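Local coordinates for protein S12 family peptidase (PDB 3WWX) that hydrolyses amide bonds with D-stereospecificity, as a probably secreted member of the S12 peptidase family with a beta-lactamase fold, at residues A[12-17]-A[23-28]; A[5-10]-A[34-39]; A[97-102]-A[265-270]. All blocks are in the same frame, centred on the assembly; numbering follows the deposited sequence.

Interaction 1. Residues A[12-17]-A[23-28]; sequences QALEAA and PGAVAQ
The N-terminal helix of the beta-lactamase fold lies against the face of the antiparallel sheet here, and Leu14 is the side chain it sets down on Ala25 and Ala27 of strand 24-31. The helix 12-17 and the strand 24-28 run nearly antiparallel, their axes at 157° and 7.9 Å apart at closest approach. Leu14 CG stands beside the backbone N (chi1 -63°), which carries the fork of the side chain down to the strand. Leu14 CD2 settles over the two methyl groups that the strand turns toward the helix, 4.0 Å from Ala25 CB and 3.9 Å from Ala27 CB, while its CD1 lies near the backbone at Ala27 N. Ala25 CB also sits 4.0 Å from the carbonyl oxygen Leu14 O. With alanines as the facing residues, the helix backbone can come close, and Leu14 CA and Ala25 CA are 5.8 Å apart. The side chains that meet are all apolar and buried. Leu14 also rests on Trp36 and Ala40 of strand 36-41, and Ala25 and Ala17 both touch Phe326 of strand 320-326, which places the helix across three neighbouring strands. Val26 and Gln28 project from the other face, toward helix 244-255.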
loop_
_atom_site.group_PDB
_atom_site.type_symbol
_atom_site.label_atom_id
_atom_site.label_comp_id
_atom_site.label_asym_id
_atom_site.label_seq_id
_atom_site.Cartn_x
_atom_site.Cartn_y
_atom_site.Cartn_z
ATOM N N GLN A 12 21.878 -10.774 -3.362
ATOM C CA GLN A 12 22.824 -9.705 -3.619
ATOM C C GLN A 12 22.171 -8.331 -3.478
ATOM O O GLN A 12 22.770 -7.385 -2.968
ATOM C CB GLN A 12 23.375 -9.888 -5.037
ATOM C CG GLN A 12 24.729 -9.322 -5.333
ATOM C CD GLN A 12 25.268 -9.879 -6.647
ATOM O OE1 GLN A 12 25.232 -11.088 -6.873
ATOM N NE2 GLN A 12 25.734 -8.998 -7.527
ATOM N N ALA A 13 20.924 -8.213 -3.944
ATOM C CA ALA A 13 20.209 -6.946 -3.909
ATOM C C ALA A 13 19.840 -6.556 -2.469
ATOM O O ALA A 13 19.839 -5.385 -2.125
ATOM C CB ALA A 13 18.959 -7.008 -4.790
ATOM N N LEU A 14 19.557 -7.545 -1.640
ATOM C CA LEU A 14 19.355 -7.280 -0.218
ATOM C C LEU A 14 20.650 -6.767 0.408
ATOM O O LEU A 14 20.638 -5.814 1.204
ATOM C CB LEU A 14 18.906 -8.530 0.525
ATOM C CG LEU A 14 17.553 -9.136 0.116
ATOM C CD1 LEU A 14 17.249 -10.364 0.921
ATOM C CD2 LEU A 14 16.435 -8.102 0.258
ATOM N N GLU A 15 21.766 -7.417 0.065
ATOM C CA GLU A 15 23.059 -6.964 0.569
ATOM C C GLU A 15 23.383 -5.539 0.110
ATOM O O GLU A 15 23.923 -4.734 0.878
ATOM C CB GLU A 15 24.169 -7.917 0.130
ATOM C CG GLU A 15 24.010 -9.341 0.606
ATOM C CD GLU A 15 24.198 -9.525 2.086
ATOM O OE1 GLU A 15 24.556 -8.544 2.777
ATOM O OE2 GLU A 15 23.989 -10.666 2.568
ATOM N N ALA A 16 23.034 -5.190 -1.123
ATOM C CA ALA A 16 23.232 -3.819 -1.589
ATOM C C ALA A 16 22.429 -2.790 -0.785
ATOM O O ALA A 16 22.899 -1.682 -0.518
ATOM C CB ALA A 16 22.916 -3.698 -3.057
ATOM N N ALA A 17 21.200 -3.148 -0.423
ATOM C CA ALA A 17 20.378 -2.259 0.385
ATOM C C ALA A 17 21.032 -1.996 1.738
ATOM O O ALA A 17 21.072 -0.862 2.210
ATOM C CB ALA A 17 18.999 -2.888 0.570
ATOM N N PRO A 23 19.431 -1.026 7.929
ATOM C CA PRO A 23 19.944 -1.920 8.978
ATOM C C PRO A 23 19.635 -3.400 8.765
ATOM O O PRO A 23 20.471 -4.255 9.050
ATOM C CB PRO A 23 19.277 -1.373 10.254
ATOM C CG PRO A 23 19.130 0.096 9.967
ATOM C CD PRO A 23 18.705 0.118 8.505
ATOM N N GLY A 24 18.440 -3.714 8.269
ATOM C CA GLY A 24 18.060 -5.082 8.021
ATOM C C GLY A 24 17.064 -5.179 6.876
ATOM O O GLY A 24 16.045 -4.477 6.867
ATOM N N ALA A 25 17.370 -6.048 5.915
ATOM C CA ALA A 25 16.556 -6.258 4.727
ATOM C C ALA A 25 16.085 -7.697 4.686
ATOM O O ALA A 25 16.827 -8.622 5.009
ATOM C CB ALA A 25 17.371 -5.939 3.482
ATOM N N VAL A 26 14.833 -7.900 4.295
ATOM C CA VAL A 26 14.279 -9.242 4.136
ATOM C C VAL A 26 13.465 -9.321 2.855
ATOM O O VAL A 26 12.815 -8.345 2.460
ATOM C CB VAL A 26 13.380 -9.641 5.345
ATOM C CG1 VAL A 26 12.290 -8.596 5.600
ATOM C CG2 VAL A 26 12.770 -11.020 5.171
ATOM N N ALA A 27 13.502 -10.480 2.200
ATOM C CA ALA A 27 12.606 -10.760 1.081
ATOM C C ALA A 27 12.320 -12.238 1.032
ATOM O O ALA A 27 13.089 -13.061 1.552
ATOM C CB ALA A 27 13.195 -10.289 -0.247
ATOM N N GLN A 28 11.163 -12.561 0.473
ATOM C CA GLN A 28 10.842 -13.922 0.100
ATOM C C GLN A 28 10.340 -13.911 -1.321
ATOM O O GLN A 28 9.791 -12.914 -1.785
ATOM C CB GLN A 28 9.785 -14.524 1.011
ATOM C CG GLN A 28 10.239 -14.746 2.445
ATOM C CD GLN A 28 9.135 -15.322 3.314
ATOM O OE1 GLN A 28 8.215 -15.979 2.812
ATOM N NE2 GLN A 28 9.205 -15.083 4.621
#

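Interaction 2. Residues A[5-10]-A[34-39]; sequences PDHAAT and DRWTGT
His7 and Trp36 are brought face to face by different first torsions: the histidine CG lies beside its backbone N (chi1 -65°), while the tryptophan CG swings anti to its own (chi1 165°), laying the indole flat beneath the residue before the helix. The side chains run antiparallel past one another, so the rings overlap only in part. They form an offset stack, with the imidazole and the five-membered ring of the indole 4.5 Å apart between centroids and their planes only 14° from parallel. The CB of each residue lies over the ring of the other, a mutual CH-pi contact. His7 CB stands over the face of the pyrrole ring, 3.4 Å from its centroid and close to the ring normal, and Trp36 CB covers a face of the imidazole, 3.3 Å from His7 CD2. Further along the indole, the methyl Thr10 CG2 reaches the six-membered ring at 3.7 Å from Trp36 CZ3, approaching obliquely. The opposite face of the indole lies over the backbone of its own strand at Gly38 N.

The imidazole is also held at its rim. A water in the ring plane lies 2.9 Å from His7 NE2 and donates to Asp34 O at 2.8 Å, linking the N-cap residue to the loop before strand 36-41. On the other nitrogen, His7 ND1 is hydrogen-bonded to Glu341 OE2 of the C-terminal helix 334-343, an oxygen that Thr10 OG1 shares. Stacking thus sets the tilt of the imidazole, while partners at both nitrogens fix its rotation. The nearby carboxylate would probably stabilise a proton on ND1 and could favour a positively charged ring, which would strengthen its attraction to the electron-rich indole.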
loop_
_atom_site.group_PDB
_atom_site.type_symbol
_atom_site.label_atom_id
_atom_site.label_comp_id
_atom_site.label_asym_id
_atom_site.label_seq_id
_atom_site.Cartn_x
_atom_site.Cartn_y
_atom_site.Cartn_z
ATOM N N PRO A 5 17.157 -24.164 -5.607
ATOM C CA PRO A 5 16.050 -23.345 -6.112
ATOM C C PRO A 5 16.559 -22.173 -6.957
ATOM O O PRO A 5 16.227 -22.251 -8.143
ATOM C CB PRO A 5 15.331 -22.892 -4.839
ATOM C CG PRO A 5 15.644 -23.952 -3.814
ATOM C CD PRO A 5 16.808 -24.805 -4.329
ATOM N N ASP A 6 17.270 -21.180 -6.370
ATOM C CA ASP A 6 18.172 -20.197 -7.069
ATOM C C ASP A 6 17.955 -18.645 -6.958
ATOM O O ASP A 6 17.785 -17.951 -7.969
ATOM C CB ASP A 6 18.135 -20.412 -8.548
ATOM C CG ASP A 6 16.958 -19.751 -9.128
ATOM O OD1 ASP A 6 15.866 -19.836 -8.526
ATOM O OD2 ASP A 6 17.088 -19.093 -10.198
ATOM N N HIS A 7 18.069 -18.029 -5.806
ATOM C CA HIS A 7 17.720 -16.597 -5.779
ATOM C C HIS A 7 18.908 -15.684 -5.501
ATOM O O HIS A 7 18.796 -14.649 -4.855
ATOM C CB HIS A 7 16.549 -16.393 -4.826
ATOM C CG HIS A 7 15.289 -17.070 -5.278
ATOM N ND1 HIS A 7 14.250 -16.388 -5.870
ATOM C CD2 HIS A 7 14.914 -18.371 -5.252
ATOM C CE1 HIS A 7 13.277 -17.231 -6.161
ATOM N NE2 HIS A 7 13.657 -18.446 -5.801
ATOM N N ALA A 8 20.060 -16.037 -6.061
ATOM C CA ALA A 8 21.309 -15.368 -5.699
ATOM C C ALA A 8 21.342 -13.870 -6.009
ATOM O O ALA A 8 21.872 -13.090 -5.229
ATOM C CB ALA A 8 22.512 -16.080 -6.367
ATOM N N ALA A 9 20.786 -13.455 -7.144
ATOM C CA ALA A 9 20.764 -12.042 -7.495
ATOM C C ALA A 9 19.931 -11.274 -6.471
ATOM O O ALA A 9 20.254 -10.139 -6.109
ATOM C CB ALA A 9 20.199 -11.853 -8.880
ATOM N N THR A 10 18.849 -11.893 -6.019
ATOM C CA THR A 10 17.965 -11.208 -5.075
ATOM C C THR A 10 18.667 -11.048 -3.730
ATOM O O THR A 10 18.579 -9.989 -3.115
ATOM C CB THR A 10 16.662 -11.952 -4.942
ATOM O OG1 THR A 10 16.192 -12.257 -6.259
ATOM C CG2 THR A 10 15.609 -11.084 -4.214
ATOM N N ASP A 34 8.287 -23.397 -4.766
ATOM C CA ASP A 34 9.489 -23.481 -3.909
ATOM C C ASP A 34 9.920 -22.115 -3.361
ATOM O O ASP A 34 10.745 -21.423 -3.938
ATOM C CB ASP A 34 10.646 -24.181 -4.636
ATOM C CG ASP A 34 10.240 -25.543 -5.163
ATOM O OD1 ASP A 34 9.746 -26.360 -4.357
ATOM O OD2 ASP A 34 10.356 -25.768 -6.386
ATOM N N ARG A 35 9.335 -21.759 -2.224
ATOM C CA ARG A 35 9.534 -20.440 -1.624
ATOM C C ARG A 35 10.938 -20.269 -1.039
ATOM O O ARG A 35 11.371 -21.081 -0.226
ATOM C CB ARG A 35 8.470 -20.212 -0.547
ATOM C CG ARG A 35 8.414 -18.779 0.028
ATOM C CD ARG A 35 7.160 -18.609 0.893
ATOM N NE ARG A 35 7.050 -19.682 1.884
ATOM C CZ ARG A 35 7.553 -19.654 3.122
ATOM N NH1 ARG A 35 8.195 -18.583 3.592
ATOM N NH2 ARG A 35 7.395 -20.710 3.910
ATOM N N TRP A 36 11.611 -19.190 -1.444
ATOM C CA TRP A 36 12.937 -18.797 -0.975
ATOM C C TRP A 36 12.818 -17.652 0.023
ATOM O O TRP A 36 11.954 -16.791 -0.134
ATOM C CB TRP A 36 13.766 -18.316 -2.155
ATOM C CG TRP A 36 15.015 -17.546 -1.799
ATOM C CD1 TRP A 36 16.251 -18.069 -1.509
ATOM C CD2 TRP A 36 15.163 -16.122 -1.725
ATOM N NE1 TRP A 36 17.141 -17.065 -1.253
ATOM C CE2 TRP A 36 16.508 -15.856 -1.390
ATOM C CE3 TRP A 36 14.291 -15.043 -1.917
ATOM C CZ2 TRP A 36 16.992 -14.567 -1.232
ATOM C CZ3 TRP A 36 14.779 -13.763 -1.758
ATOM C CH2 TRP A 36 16.115 -13.534 -1.421
ATOM N N THR A 37 13.693 -17.646 1.031
ATOM C CA THR A 37 13.743 -16.590 2.035
ATOM C C THR A 37 15.171 -16.081 2.135
ATOM O O THR A 37 16.132 -16.863 2.229
ATOM C CB THR A 37 13.296 -17.100 3.407
ATOM O OG1 THR A 37 11.941 -17.554 3.366
ATOM C CG2 THR A 37 13.417 -15.994 4.467
ATOM N N GLY A 38 15.324 -14.768 2.106
ATOM C CA GLY A 38 16.623 -14.142 2.215
ATOM C C GLY A 38 16.627 -12.978 3.182
ATOM O O GLY A 38 15.631 -12.260 3.319
ATOM N N THR A 39 17.757 -12.791 3.860
ATOM C CA THR A 39 17.972 -11.657 4.740
ATOM C C THR A 39 19.364 -11.104 4.553
ATOM O O THR A 39 20.282 -11.849 4.166
ATOM C CB THR A 39 17.818 -12.041 6.228
ATOM O OG1 THR A 39 18.691 -13.139 6.528
ATOM C CG2 THR A 39 16.397 -12.450 6.543
HETATM O O HOH W 1 11.412 -20.148 -6.323
#

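Interaction 3. Residues A[97-102]-A[265-270]; sequences TVRQLL and LNEMTT
The two short helical segments stand well apart, with Arg99 CA and Glu267 CA, the nearest pair across them, 9.3 Å from each other, so two long side chains and a water bridge the gap. Arg99 leaves its helix with CG anti to the backbone N and stays extended until a bend at CD, chi3 -53°, turns the guanidinium toward the partner helix. Glu267 reaches across at about a right angle to it, extended beyond CG, and offers a single oxygen. The guanidinium grips that atom end-on: Arg99 NH1 lies 2.8 Å and Arg99 NH2 3.0 Å from Glu267 OE1, and both bonds are noticeably bent. OE1 is in the guanidinium plane, but the two nitrogens meet it from one face of the carboxylate, whose plane is turned 68° away. This is a forked salt bridge to one oxygen, unlike the side-by-side pairing in which each nitrogen takes its own.

A water adds a second tie between the helices, accepting from Arg99 NH1 at 3.0 Å and donating to Glu267 O at 2.8 Å. Behind Arg99, its helix is opened by a capping box, in which Thr97 OG1 accepts from Gln100 N at 3.2 Å and Gln100 OE1 takes the N-H of Thr97 in return.

Neither charged group depends on the other alone. Arg99 NE forms a salt bridge with Asp75, and Glu267 OE1 also accepts from Gln67 NE2 of helix 55-68. With two carboxylates around it, the guanidinium very probably keeps its full charge, and the three N-H donors converging on OE1 would draw the negative charge of Glu267 toward that oxygen.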
loop_
_atom_site.group_PDB
_atom_site.type_symbol
_atom_site.label_atom_id
_atom_site.label_comp_id
_atom_site.label_asym_id
_atom_site.label_seq_id
_atom_site.Cartn_x
_atom_site.Cartn_y
_atom_site.Cartn_z
ATOM N N THR A 97 -16.040 9.829 -8.875
ATOM C CA THR A 97 -16.578 8.485 -8.676
ATOM C C THR A 97 -15.685 7.656 -7.756
ATOM O O THR A 97 -14.527 8.006 -7.517
ATOM C CB THR A 97 -16.709 7.724 -9.999
ATOM O OG1 THR A 97 -15.412 7.449 -10.533
ATOM C CG2 THR A 97 -17.480 8.562 -11.016
ATOM N N VAL A 98 -16.237 6.575 -7.227
ATOM C CA VAL A 98 -15.476 5.704 -6.342
ATOM C C VAL A 98 -14.287 5.127 -7.122
ATOM O O VAL A 98 -13.182 5.021 -6.575
ATOM C CB VAL A 98 -16.358 4.599 -5.732
ATOM C CG1 VAL A 98 -15.553 3.663 -4.867
ATOM C CG2 VAL A 98 -17.500 5.214 -4.926
ATOM N N ARG A 99 -14.480 4.810 -8.403
ATOM C CA ARG A 99 -13.382 4.312 -9.242
ATOM C C ARG A 99 -12.224 5.296 -9.293
ATOM O O ARG A 99 -11.065 4.905 -9.241
ATOM C CB ARG A 99 -13.870 4.026 -10.666
ATOM C CG ARG A 99 -12.846 3.303 -11.555
ATOM C CD ARG A 99 -13.356 3.107 -13.014
ATOM N NE ARG A 99 -14.659 2.450 -13.009
ATOM C CZ ARG A 99 -14.856 1.165 -12.728
ATOM N NH1 ARG A 99 -13.825 0.354 -12.484
ATOM N NH2 ARG A 99 -16.092 0.667 -12.706
ATOM N N GLN A 100 -12.537 6.587 -9.392
ATOM C CA GLN A 100 -11.508 7.610 -9.456
ATOM C C GLN A 100 -10.728 7.755 -8.141
ATOM O O GLN A 100 -9.563 8.141 -8.166
ATOM C CB GLN A 100 -12.128 8.949 -9.883
ATOM C CG GLN A 100 -12.607 8.941 -11.317
ATOM C CD GLN A 100 -13.390 10.185 -11.679
ATOM O OE1 GLN A 100 -14.111 10.743 -10.856
ATOM N NE2 GLN A 100 -13.243 10.622 -12.923
ATOM N N LEU A 101 -11.357 7.417 -7.018
ATOM C CA LEU A 101 -10.603 7.285 -5.764
ATOM C C LEU A 101 -9.571 6.189 -5.916
ATOM O O LEU A 101 -8.396 6.369 -5.589
ATOM C CB LEU A 101 -11.516 6.923 -4.596
ATOM C CG LEU A 101 -12.720 7.828 -4.284
ATOM C CD1 LEU A 101 -13.477 7.283 -3.101
ATOM C CD2 LEU A 101 -12.262 9.272 -4.027
ATOM N N LEU A 102 -9.995 5.045 -6.440
ATOM C CA LEU A 102 -9.153 3.855 -6.408
ATOM C C LEU A 102 -7.971 3.881 -7.364
ATOM O O LEU A 102 -6.977 3.194 -7.123
ATOM C CB LEU A 102 -9.999 2.606 -6.654
ATOM C CG LEU A 102 -11.077 2.342 -5.623
ATOM C CD1 LEU A 102 -11.938 1.183 -6.114
ATOM C CD2 LEU A 102 -10.510 2.057 -4.239
ATOM N N LEU A 265 -11.533 -8.395 -11.727
ATOM C CA LEU A 265 -10.089 -8.344 -11.906
ATOM C C LEU A 265 -9.710 -7.549 -13.156
ATOM O O LEU A 265 -8.681 -6.872 -13.214
ATOM C CB LEU A 265 -9.501 -9.753 -11.959
ATOM C CG LEU A 265 -7.972 -9.869 -11.975
ATOM C CD1 LEU A 265 -7.336 -9.128 -10.804
ATOM C CD2 LEU A 265 -7.574 -11.314 -11.942
ATOM N N ASN A 266 -10.547 -7.621 -14.187
ATOM C CA ASN A 266 -10.304 -6.814 -15.376
ATOM C C ASN A 266 -10.351 -5.307 -15.072
ATOM O O ASN A 266 -9.529 -4.539 -15.576
ATOM C CB ASN A 266 -11.357 -7.103 -16.441
ATOM C CG ASN A 266 -11.117 -6.320 -17.704
ATOM O OD1 ASN A 266 -10.069 -6.452 -18.346
ATOM N ND2 ASN A 266 -12.082 -5.479 -18.068
ATOM N N GLU A 267 -11.320 -4.887 -14.271
ATOM C CA GLU A 267 -11.402 -3.488 -13.840
ATOM C C GLU A 267 -10.173 -3.120 -13.022
ATOM O O GLU A 267 -9.616 -2.048 -13.201
ATOM C CB GLU A 267 -12.680 -3.235 -13.051
ATOM C CG GLU A 267 -13.929 -3.234 -13.959
ATOM C CD GLU A 267 -15.223 -2.830 -13.262
ATOM O OE1 GLU A 267 -15.181 -2.121 -12.238
ATOM O OE2 GLU A 267 -16.311 -3.225 -13.756
ATOM N N MET A 268 -9.755 -4.018 -12.140
ATOM C CA MET A 268 -8.619 -3.743 -11.276
ATOM C C MET A 268 -7.348 -3.525 -12.074
ATOM O O MET A 268 -6.508 -2.703 -11.700
ATOM C CB MET A 268 -8.405 -4.890 -10.301
ATOM C CG MET A 268 -7.458 -4.526 -9.171
ATOM S SD MET A 268 -7.291 -5.883 -8.000
ATOM C CE MET A 268 -7.216 -4.954 -6.471
ATOM N N THR A 269 -7.204 -4.278 -13.166
ATOM C CA THR A 269 -6.014 -4.224 -14.005
ATOM C C THR A 269 -6.176 -3.288 -15.214
ATOM O O THR A 269 -5.328 -3.295 -16.107
ATOM C CB THR A 269 -5.613 -5.620 -14.516
ATOM O OG1 THR A 269 -6.708 -6.199 -15.243
ATOM C CG2 THR A 269 -5.229 -6.515 -13.367
ATOM N N THR A 270 -7.225 -2.467 -15.216
ATOM C CA THR A 270 -7.351 -1.393 -16.189
ATOM C C THR A 270 -6.604 -0.183 -15.643
ATOM O O THR A 270 -7.032 0.441 -14.670
ATOM C CB THR A 270 -8.815 -1.063 -16.451
ATOM O OG1 THR A 270 -9.444 -2.214 -17.026
ATOM C CG2 THR A 270 -8.936 0.121 -17.417
HETATM O O HOH W 2 -11.020 0.333 -13.592
#

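In the fold
Interactions 1 and 2 are successive parts of one packing layer, in which helix 8-19 lies on one face of the main antiparallel sheet, near its 36-41 edge. Their strands, 24-31 and 36-41, are neighbours joined by Ala27 O to Gly38 N, and Leu14 of the first contact touches Trp36 of the second. Both are buried, yet interaction 1 is wholly aliphatic whereas interaction 2, at the start of the helix, adds stacking and polar ties. Interaction 3 lies on the other side of the molecule from interaction 1, with centres about 33 Å apart. It joins two helices at the surface, and charge and water do the work that close packing does at the sheet.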